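Local coordinates for protein glucosidase (Croceicoccus marinus, PDB 5Z3K) that probably hydrolyses O-glycosidic bonds as a beta-glucosidase of glycoside hydrolase family 39, at residues 167-172 against 203-208; 209-214 against 222-227; 345-350 against 368-373. All coordinates share one frame; numbering follows the deposited sequence.

Contact 1 of 3, residues 167-172 against 203-208; sequences GTPDQF and EGPFRE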
loop_
_atom_site.group_PDB
_atom_site.type_symbol
_atom_site.label_atom_id
_atom_site.label_comp_id
_atom_site.label_asym_id
_atom_site.label_seq_id
_atom_site.Cartn_x
_atom_site.Cartn_y
_atom_site.Cartn_z
ATOM N N GLY A 167 -7.765 -22.861 -11.300
ATOM C CA GLY A 167 -9.012 -23.033 -12.016
ATOM C C GLY A 167 -8.965 -22.353 -13.369
ATOM O O GLY A 167 -7.957 -21.772 -13.772
ATOM N N THR A 168 -10.084 -22.420 -14.085
ATOM C CA THR A 168 -10.179 -21.688 -15.338
ATOM C C THR A 168 -10.609 -20.250 -15.079
ATOM O O THR A 168 -11.109 -19.926 -13.998
ATOM C CB THR A 168 -11.183 -22.350 -16.277
ATOM O OG1 THR A 168 -12.504 -22.231 -15.725
ATOM C CG2 THR A 168 -10.825 -23.807 -16.501
ATOM N N PRO A 169 -10.434 -19.360 -16.059
ATOM C CA PRO A 169 -10.973 -18.002 -15.883
ATOM C C PRO A 169 -12.461 -17.982 -15.600
ATOM O O PRO A 169 -12.894 -17.250 -14.700
ATOM C CB PRO A 169 -10.621 -17.313 -17.211
ATOM C CG PRO A 169 -9.348 -18.007 -17.633
ATOM C CD PRO A 169 -9.531 -19.448 -17.224
ATOM N N ASP A 170 -13.260 -18.775 -16.334
ATOM C CA ASP A 170 -14.693 -18.845 -16.052
ATOM C C ASP A 170 -14.958 -19.197 -14.595
ATOM O O ASP A 170 -15.871 -18.642 -13.972
ATOM C CB ASP A 170 -15.371 -19.871 -16.963
ATOM C CG ASP A 170 -15.557 -19.364 -18.381
ATOM O OD1 ASP A 170 -15.736 -18.136 -18.573
ATOM O OD2 ASP A 170 -15.529 -20.205 -19.307
ATOM N N GLN A 171 -14.188 -20.136 -14.042
ATOM C CA GLN A 171 -14.364 -20.491 -12.639
ATOM C C GLN A 171 -14.012 -19.315 -11.741
ATOM O O GLN A 171 -14.700 -19.054 -10.748
ATOM C CB GLN A 171 -13.514 -21.713 -12.293
ATOM C CG GLN A 171 -13.990 -23.003 -12.963
ATOM C CD GLN A 171 -13.099 -24.191 -12.656
ATOM O OE1 GLN A 171 -11.885 -24.144 -12.849
ATOM N NE2 GLN A 171 -13.704 -25.266 -12.162
ATOM N N PHE A 172 -12.950 -18.585 -12.088
ATOM C CA PHE A 172 -12.592 -17.385 -11.334
ATOM C C PHE A 172 -13.694 -16.336 -11.421
ATOM O O PHE A 172 -14.058 -15.727 -10.409
ATOM C CB PHE A 172 -11.259 -16.824 -11.839
ATOM C CG PHE A 172 -10.738 -15.666 -11.027
ATOM C CD1 PHE A 172 -11.196 -14.374 -11.258
ATOM C CD2 PHE A 172 -9.784 -15.867 -10.040
ATOM C CE1 PHE A 172 -10.726 -13.301 -10.507
ATOM C CE2 PHE A 172 -9.301 -14.795 -9.289
ATOM C CZ PHE A 172 -9.780 -13.516 -9.520
ATOM N N GLU A 203 -2.039 -8.059 -21.570
ATOM C CA GLU A 203 -3.404 -8.451 -21.888
ATOM C C GLU A 203 -3.617 -9.908 -21.496
ATOM O O GLU A 203 -2.683 -10.711 -21.481
ATOM C CB GLU A 203 -3.696 -8.244 -23.375
ATOM C CG GLU A 203 -2.961 -9.212 -24.275
ATOM C CD GLU A 203 -3.130 -8.881 -25.747
ATOM O OE1 GLU A 203 -3.983 -8.028 -26.077
ATOM O OE2 GLU A 203 -2.405 -9.475 -26.572
ATOM N N GLY A 204 -4.855 -10.249 -21.145
ATOM C CA GLY A 204 -5.128 -11.591 -20.689
ATOM C C GLY A 204 -6.509 -11.788 -20.105
ATOM O O GLY A 204 -7.303 -10.849 -19.967
ATOM N N PRO A 205 -6.815 -13.037 -19.745
ATOM C CA PRO A 205 -8.140 -13.345 -19.187
ATOM C C PRO A 205 -8.415 -12.685 -17.839
ATOM O O PRO A 205 -9.584 -12.543 -17.458
ATOM C CB PRO A 205 -8.117 -14.875 -19.063
ATOM C CG PRO A 205 -6.679 -15.221 -18.946
ATOM C CD PRO A 205 -5.949 -14.225 -19.816
ATOM N N PHE A 206 -7.391 -12.266 -17.103
ATOM C CA PHE A 206 -7.629 -11.608 -15.826
ATOM C C PHE A 206 -7.452 -10.100 -15.907
ATOM O O PHE A 206 -7.539 -9.418 -14.881
ATOM C CB PHE A 206 -6.743 -12.236 -14.749
ATOM C CG PHE A 206 -7.005 -13.699 -14.581
ATOM C CD1 PHE A 206 -8.189 -14.136 -13.997
ATOM C CD2 PHE A 206 -6.112 -14.641 -15.074
ATOM C CE1 PHE A 206 -8.457 -15.480 -13.866
ATOM C CE2 PHE A 206 -6.371 -15.995 -14.945
ATOM C CZ PHE A 206 -7.545 -16.419 -14.344
ATOM N N ARG A 207 -7.241 -9.563 -17.109
ATOM C CA ARG A 207 -7.362 -8.129 -17.323
ATOM C C ARG A 207 -8.573 -7.878 -18.216
ATOM O O ARG A 207 -9.677 -7.653 -17.713
ATOM C CB ARG A 207 -6.078 -7.551 -17.922
ATOM C CG ARG A 207 -5.967 -6.033 -17.783
ATOM C CD ARG A 207 -4.638 -5.490 -18.306
ATOM N NE ARG A 207 -4.598 -5.485 -19.772
ATOM C CZ ARG A 207 -3.657 -4.882 -20.496
ATOM N NH1 ARG A 207 -2.675 -4.224 -19.898
ATOM N NH2 ARG A 207 -3.703 -4.932 -21.822
ATOM N N GLU A 208 -8.386 -7.944 -19.540
ATOM C CA GLU A 208 -9.503 -7.760 -20.468
ATOM C C GLU A 208 -10.626 -8.765 -20.204
ATOM O O GLU A 208 -11.808 -8.401 -20.171
ATOM C CB GLU A 208 -9.001 -7.882 -21.908
ATOM C CG GLU A 208 -8.297 -6.637 -22.431
ATOM C CD GLU A 208 -6.811 -6.582 -22.085
ATOM O OE1 GLU A 208 -6.356 -7.340 -21.193
ATOM O OE2 GLU A 208 -6.096 -5.762 -22.712
#

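Contact 2 of 3, residues 209-214 against 222-227; sequences GFLDYV and DFLSWM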
loop_
_atom_site.group_PDB
_atom_site.type_symbol
_atom_site.label_atom_id
_atom_site.label_comp_id
_atom_site.label_asym_id
_atom_site.label_seq_id
_atom_site.Cartn_x
_atom_site.Cartn_y
_atom_site.Cartn_z
ATOM N N GLY A 209 -10.276 -10.039 -20.026
ATOM C CA GLY A 209 -11.300 -11.057 -19.823
ATOM C C GLY A 209 -12.096 -10.863 -18.549
ATOM O O GLY A 209 -13.299 -11.154 -18.509
ATOM N N PHE A 210 -11.441 -10.370 -17.490
ATOM C CA PHE A 210 -12.149 -10.061 -16.252
ATOM C C PHE A 210 -13.070 -8.856 -16.426
ATOM O O PHE A 210 -14.248 -8.900 -16.055
ATOM C CB PHE A 210 -11.132 -9.820 -15.129
ATOM C CG PHE A 210 -11.757 -9.559 -13.794
ATOM C CD1 PHE A 210 -12.434 -10.570 -13.119
ATOM C CD2 PHE A 210 -11.669 -8.303 -13.205
ATOM C CE1 PHE A 210 -13.015 -10.331 -11.894
ATOM C CE2 PHE A 210 -12.255 -8.060 -11.977
ATOM C CZ PHE A 210 -12.925 -9.078 -11.319
ATOM N N LEU A 211 -12.545 -7.762 -16.982
ATOM C CA LEU A 211 -13.363 -6.575 -17.216
ATOM C C LEU A 211 -14.526 -6.881 -18.154
ATOM O O LEU A 211 -15.636 -6.366 -17.969
ATOM C CB LEU A 211 -12.501 -5.454 -17.789
ATOM C CG LEU A 211 -11.547 -4.832 -16.761
ATOM C CD1 LEU A 211 -10.409 -4.088 -17.452
ATOM C CD2 LEU A 211 -12.344 -3.908 -15.859
ATOM N N ASP A 212 -14.283 -7.705 -19.174
ATOM C CA ASP A 212 -15.355 -8.065 -20.100
ATOM C C ASP A 212 -16.457 -8.835 -19.381
ATOM O O ASP A 212 -17.647 -8.587 -19.608
ATOM C CB ASP A 212 -14.790 -8.878 -21.266
ATOM C CG ASP A 212 -15.866 -9.297 -22.271
ATOM O OD1 ASP A 212 -16.467 -8.414 -22.920
ATOM O OD2 ASP A 212 -16.104 -10.514 -22.414
ATOM N N TYR A 213 -16.077 -9.745 -18.480
ATOM C CA TYR A 213 -17.065 -10.551 -17.771
ATOM C C TYR A 213 -17.942 -9.699 -16.862
ATOM O O TYR A 213 -19.173 -9.829 -16.874
ATOM C CB TYR A 213 -16.376 -11.652 -16.957
ATOM C CG TYR A 213 -17.353 -12.407 -16.082
ATOM C CD1 TYR A 213 -17.626 -11.988 -14.779
ATOM C CD2 TYR A 213 -18.019 -13.529 -16.564
ATOM C CE1 TYR A 213 -18.537 -12.671 -13.987
ATOM C CE2 TYR A 213 -18.924 -14.217 -15.779
ATOM C CZ TYR A 213 -19.179 -13.781 -14.492
ATOM O OH TYR A 213 -20.083 -14.461 -13.703
ATOM N N VAL A 214 -17.328 -8.851 -16.027
ATOM C CA VAL A 214 -18.130 -8.065 -15.093
ATOM C C VAL A 214 -19.010 -7.073 -15.842
ATOM O O VAL A 214 -20.098 -6.718 -15.371
ATOM C CB VAL A 214 -17.228 -7.369 -14.052
ATOM C CG1 VAL A 214 -16.608 -8.402 -13.124
ATOM C CG2 VAL A 214 -16.140 -6.552 -14.720
ATOM N N ASP A 222 -16.384 -2.185 -7.663
ATOM C CA ASP A 222 -16.116 -0.885 -7.055
ATOM C C ASP A 222 -14.658 -0.473 -7.226
ATOM O O ASP A 222 -14.351 0.726 -7.284
ATOM C CB ASP A 222 -16.520 -0.924 -5.581
ATOM C CG ASP A 222 -18.008 -1.189 -5.397
ATOM O OD1 ASP A 222 -18.816 -0.446 -5.982
ATOM O OD2 ASP A 222 -18.380 -2.141 -4.687
ATOM N N PHE A 223 -13.748 -1.439 -7.331
ATOM C CA PHE A 223 -12.350 -1.123 -7.564
ATOM C C PHE A 223 -11.715 -2.230 -8.386
ATOM O O PHE A 223 -12.097 -3.396 -8.286
ATOM C CB PHE A 223 -11.569 -0.911 -6.251
ATOM C CG PHE A 223 -11.571 -2.104 -5.329
ATOM C CD1 PHE A 223 -10.616 -3.109 -5.457
ATOM C CD2 PHE A 223 -12.503 -2.203 -4.316
ATOM C CE1 PHE A 223 -10.605 -4.208 -4.582
ATOM C CE2 PHE A 223 -12.504 -3.298 -3.444
ATOM C CZ PHE A 223 -11.553 -4.301 -3.582
ATOM N N LEU A 224 -10.760 -1.848 -9.221
ATOM C CA LEU A 224 -9.926 -2.793 -9.947
ATOM C C LEU A 224 -8.571 -2.815 -9.255
ATOM O O LEU A 224 -7.902 -1.782 -9.169
ATOM C CB LEU A 224 -9.802 -2.382 -11.419
ATOM C CG LEU A 224 -9.253 -3.332 -12.496
ATOM C CD1 LEU A 224 -7.732 -3.513 -12.375
ATOM C CD2 LEU A 224 -9.983 -4.675 -12.518
ATOM N N SER A 225 -8.178 -3.972 -8.740
ATOM C CA SER A 225 -6.946 -4.058 -7.968
ATOM C C SER A 225 -5.838 -4.715 -8.796
ATOM O O SER A 225 -6.094 -5.577 -9.644
ATOM C CB SER A 225 -7.188 -4.815 -6.660
ATOM O OG SER A 225 -7.517 -6.169 -6.909
ATOM N N TRP A 226 -4.606 -4.255 -8.572
ATOM C CA TRP A 226 -3.452 -4.647 -9.375
ATOM C C TRP A 226 -2.191 -4.406 -8.557
ATOM O O TRP A 226 -2.234 -3.795 -7.487
ATOM C CB TRP A 226 -3.402 -3.864 -10.700
ATOM C CG TRP A 226 -3.498 -2.379 -10.506
ATOM C CD1 TRP A 226 -4.628 -1.665 -10.242
ATOM C CD2 TRP A 226 -2.423 -1.426 -10.546
ATOM N NE1 TRP A 226 -4.328 -0.330 -10.111
ATOM C CE2 TRP A 226 -2.980 -0.157 -10.285
ATOM C CE3 TRP A 226 -1.046 -1.525 -10.758
ATOM C CZ2 TRP A 226 -2.208 1.015 -10.261
ATOM C CZ3 TRP A 226 -0.280 -0.361 -10.722
ATOM C CH2 TRP A 226 -0.867 0.889 -10.472
HETATM N N MSE A 227 -1.056 -4.882 -9.080
HETATM C CA MSE A 227 0.218 -4.773 -8.349
HETATM C C MSE A 227 1.350 -4.250 -9.222
HETATM O O MSE A 227 1.284 -4.337 -10.448
HETATM C CB MSE A 227 0.616 -6.126 -7.759
HETATM C CG MSE A 227 1.505 -7.020 -8.642
HETATM SE SE MSE A 227 1.798 -8.685 -7.624
HETATM C CE MSE A 227 -0.078 -8.831 -7.300
#

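Contact 3 of 3, residues 345-350 against 368-373; sequences ERLAIT and DTIRIL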
loop_
_atom_site.group_PDB
_atom_site.type_symbol
_atom_site.label_atom_id
_atom_site.label_comp_id
_atom_site.label_asym_id
_atom_site.label_seq_id
_atom_site.Cartn_x
_atom_site.Cartn_y
_atom_site.Cartn_z
ATOM N N GLU A 345 -4.920 19.054 4.560
ATOM C CA GLU A 345 -4.853 20.132 3.587
ATOM C C GLU A 345 -3.467 20.098 2.958
ATOM O O GLU A 345 -2.466 20.337 3.634
ATOM C CB GLU A 345 -5.168 21.464 4.259
ATOM C CG GLU A 345 -6.623 21.503 4.735
ATOM C CD GLU A 345 -7.023 22.811 5.384
ATOM O OE1 GLU A 345 -8.240 23.023 5.571
ATOM O OE2 GLU A 345 -6.130 23.622 5.715
ATOM N N ARG A 346 -3.409 19.765 1.671
ATOM C CA ARG A 346 -2.134 19.777 0.978
ATOM C C ARG A 346 -1.713 21.217 0.722
ATOM O O ARG A 346 -2.541 22.069 0.395
ATOM C CB ARG A 346 -2.232 19.012 -0.343
ATOM C CG ARG A 346 -0.907 18.881 -1.073
ATOM C CD ARG A 346 -1.019 17.815 -2.132
ATOM N NE ARG A 346 0.158 17.741 -2.986
ATOM C CZ ARG A 346 0.154 17.166 -4.178
ATOM N NH1 ARG A 346 -0.967 16.624 -4.647
ATOM N NH2 ARG A 346 1.261 17.133 -4.902
ATOM N N LEU A 347 -0.421 21.481 0.892
ATOM C CA LEU A 347 0.163 22.801 0.711
ATOM C C LEU A 347 1.032 22.801 -0.533
ATOM O O LEU A 347 1.569 21.766 -0.921
ATOM C CB LEU A 347 1.009 23.193 1.934
ATOM C CG LEU A 347 0.229 23.353 3.239
ATOM C CD1 LEU A 347 1.181 23.545 4.429
ATOM C CD2 LEU A 347 -0.778 24.495 3.150
ATOM N N ALA A 348 1.175 23.973 -1.154
ATOM C CA ALA A 348 2.020 24.087 -2.337
ATOM C C ALA A 348 3.490 24.051 -1.946
ATOM O O ALA A 348 3.933 24.852 -1.118
ATOM C CB ALA A 348 1.724 25.391 -3.081
ATOM N N ILE A 349 4.255 23.138 -2.551
ATOM C CA ILE A 349 5.714 23.156 -2.461
ATOM C C ILE A 349 6.279 23.172 -3.878
ATOM O O ILE A 349 5.872 22.376 -4.740
ATOM C CB ILE A 349 6.291 21.980 -1.637
ATOM C CG1 ILE A 349 7.823 22.084 -1.556
ATOM C CG2 ILE A 349 5.842 20.618 -2.189
ATOM C CD1 ILE A 349 8.435 21.295 -0.390
ATOM N N THR A 350 7.179 24.113 -4.126
ATOM C CA THR A 350 7.738 24.351 -5.445
ATOM C C THR A 350 9.243 24.144 -5.408
ATOM O O THR A 350 9.921 24.585 -4.472
ATOM C CB THR A 350 7.391 25.774 -5.900
ATOM O OG1 THR A 350 5.977 25.849 -6.140
ATOM C CG2 THR A 350 8.160 26.162 -7.165
ATOM N N ASP A 368 -2.441 23.569 13.169
ATOM C CA ASP A 368 -1.322 23.834 14.072
ATOM C C ASP A 368 -0.044 23.081 13.706
ATOM O O ASP A 368 0.979 23.268 14.373
ATOM C CB ASP A 368 -1.713 23.470 15.512
ATOM C CG ASP A 368 -2.515 24.565 16.197
ATOM O OD1 ASP A 368 -2.466 25.726 15.725
ATOM O OD2 ASP A 368 -3.189 24.259 17.206
ATOM N N THR A 369 -0.070 22.236 12.682
ATOM C CA THR A 369 1.088 21.423 12.327
ATOM C C THR A 369 1.269 21.448 10.816
ATOM O O THR A 369 0.349 21.072 10.085
ATOM C CB THR A 369 0.922 19.976 12.813
ATOM O OG1 THR A 369 0.782 19.948 14.242
ATOM C CG2 THR A 369 2.120 19.131 12.399
ATOM N N ILE A 370 2.443 21.886 10.355
ATOM C CA ILE A 370 2.848 21.792 8.946
ATOM C C ILE A 370 3.864 20.663 8.814
ATOM O O ILE A 370 4.804 20.583 9.616
ATOM C CB ILE A 370 3.478 23.112 8.459
ATOM C CG1 ILE A 370 2.702 24.347 8.959
ATOM C CG2 ILE A 370 3.741 23.073 6.947
ATOM C CD1 ILE A 370 1.326 24.483 8.422
ATOM N N ARG A 371 3.713 19.811 7.790
ATOM C CA ARG A 371 4.671 18.735 7.524
ATOM C C ARG A 371 5.223 18.861 6.112
ATOM O O ARG A 371 4.452 18.947 5.151
ATOM C CB ARG A 371 4.033 17.359 7.702
ATOM C CG ARG A 371 3.684 17.070 9.144
ATOM C CD ARG A 371 3.179 15.642 9.382
ATOM N NE ARG A 371 2.986 15.482 10.818
ATOM C CZ ARG A 371 1.895 14.996 11.396
ATOM N NH1 ARG A 371 0.865 14.573 10.667
ATOM N NH2 ARG A 371 1.848 14.922 12.721
ATOM N N ILE A 372 6.548 18.846 5.985
ATOM C CA ILE A 372 7.212 18.942 4.684
ATOM C C ILE A 372 8.133 17.740 4.547
ATOM O O ILE A 372 9.104 17.597 5.305
ATOM C CB ILE A 372 7.992 20.254 4.504
ATOM C CG1 ILE A 372 7.069 21.474 4.635
ATOM C CG2 ILE A 372 8.681 20.245 3.142
ATOM C CD1 ILE A 372 7.337 22.320 5.899
ATOM N N LEU A 373 7.819 16.871 3.595
ATOM C CA LEU A 373 8.521 15.615 3.383
ATOM C C LEU A 373 9.399 15.747 2.149
ATOM O O LEU A 373 8.931 16.222 1.113
ATOM C CB LEU A 373 7.516 14.478 3.194
ATOM C CG LEU A 373 8.126 13.110 2.918
ATOM C CD1 LEU A 373 8.776 12.561 4.210
ATOM C CD2 LEU A 373 7.067 12.162 2.426
#

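Contact 1 of 3, residues 167-172 against 203-208
Pro169, in the first turn of helix 169-186, faces Pro205 in the loop ahead of helix 208-216, their CA atoms 6.4 Å apart; Gly204 to Arg207 form a type I beta turn. Pro169 CG lies 3.7 Å from Pro205 CB, and the same CG is 4.1 Å from Phe206 CZ. Both prolines suit their places: a first helical turn needs no N-H bond inside the helix, and the second position of a type I turn wants the phi that a proline ring fixes. Deeper in, Phe206 and Phe172 make a T-shaped stack, the edge of Phe206 toward the face of Phe172, with centroids 5.2 Å apart and planes at 75°. Phe206 CE1 leads, 3.6 Å from Phe172 CG. With its CG anti to the backbone N (chi1 -174°), Phe172 sends its ring toward the loop; Phe154 and Phe165 also meet this ring edge-to-face. An alanine in place of Phe206 is likely to leave this side of the Phe172 ring without its edge-on partner and open a gap beside Pro169 CG. Each side is braced locally. Thr168 and Gln171 form a capping box, in which Thr168 N donates to Gln171 OE1 (2.8 Å) on a lone pair. Arg207 grips Glu208 side-on through NE and NH2, while Gly204 N reaches Glu208 OE1 from the opposite face of the carboxylate to NE. These polar groups are paired within their own segments, and the join between the two rests on rings and apolar carbons.

Contact 2 of 3, residues 209-214 against 222-227
Leu211 of helix 208-216 and Leu224 of strand 223-229 bring the two backbones nearest, with 8.9 Å between their CA atoms, a spacing that side chains alone can bridge. This is the return half of a beta-alpha-beta unit of the TIM barrel: strand 191-197 leads into the helix, which packs outside the barrel wall and hands the chain on to the next parallel strand. Leu224 faces the helix layer, while Ser225, next along, turns to the other side of the strand and hydrogen-bonds Glu153 OE1. Leucine suits the outer place because it is long enough to carry one methyl, CD2, between Phe210 and Leu211, and this methyl meets both. Leu224 CD2 lies 4.2 Å from Leu211 CD2, where the two side chains cross at about a right angle. Phe210 runs past Leu224 in the opposite sense; its first torsion (chi1 -177°) swings the ring away from the backbone N, off the helix toward the strand. One face of that ring is met by Val214 CG1, one turn further along the helix, and Tyr176 packs against it edge-to-face. Pro195 and Val250 add to the apolar surroundings of Leu224. The Leu224 methyl comes to the edge of the Phe210 ring, near its plane, with CD2 of Leu224 4.1 Å from both CD2 and CE2 of Phe210.

Contact 3 of 3, residues 345-350 against 368-373
Leu347 and Ile370 meet across an intervening strand: 345-350 and 369-376 both run antiparallel to 357-363, which lies between them in a mixed beta sheet, so they share one direction without being hydrogen-bonded neighbours. Their CA atoms come to 8.7 Å at Leu347 and Ile370 and to 8.4 Å at Ile349 and Ile372, and the side chains join above the middle strand. Leu347 can be followed outward. Leu347 CB rises from the strand toward 369-373 but stays 5.7 Å from the nearest methyl, Ile370 CG2. Leu347 CG is placed anti to the carbonyl carbon (chi1 -64°) and gains a little, to 5.1 Å from Ile370 CG2. The fork then decides the contact: Leu347 CD1 continues the chain in an extended line and reaches Ile370 CG2 at 3.6 Å, with Ile370 CD1 at 4.1 Å, while Leu347 CD2 turns away from Ile370. The two side chains cross at about a right angle, so Leu347 CD1 abuts both arms of the isoleucine. Two residues on, Ile349 repeats the reach by another route, its long branch stretched out until Ile349 CD1 is 3.7 Å from Ile372 CG2. The middle strand presents Ala361 beneath Leu347 and Ala359 beneath Ile349, and such short side chains let the longer ones meet over them. Beta-branched isoleucine suits an extended strand and offers a methyl close to the backbone. Ile370 also packs on Pro432 and Trp433, whereas the alternate residues serve polar ends elsewhere: Arg346 bridges to Asp293 and Arg371 to Glu479. With methyl groups alone touching, the attraction is dispersive and hydrophobic, little dependent on direction, and it links alternate strands on one face of the sheet.

Along the chain the contacts follow in series. Contacts 1 and 2 both belong to the TIM barrel, with centres 10 Å apart: helix 208-216 starts at the end of one and supplies the outer layer of the other. They touch directly, through a probable hydrogen bond from Gly209 N to Gly204 O and through packing of Phe172 against Phe210, so one apolar layer runs from helix 169-186 to the barrel wall. Contact 3 lies in the separate nine-strand mixed sheet, its centre 35 Å from that of contact 2 and 43 Å from that of contact 1. It touches neither, its nearest atoms about 17 Å from those of contact 2, and joins beta strands elsewhere in the fold.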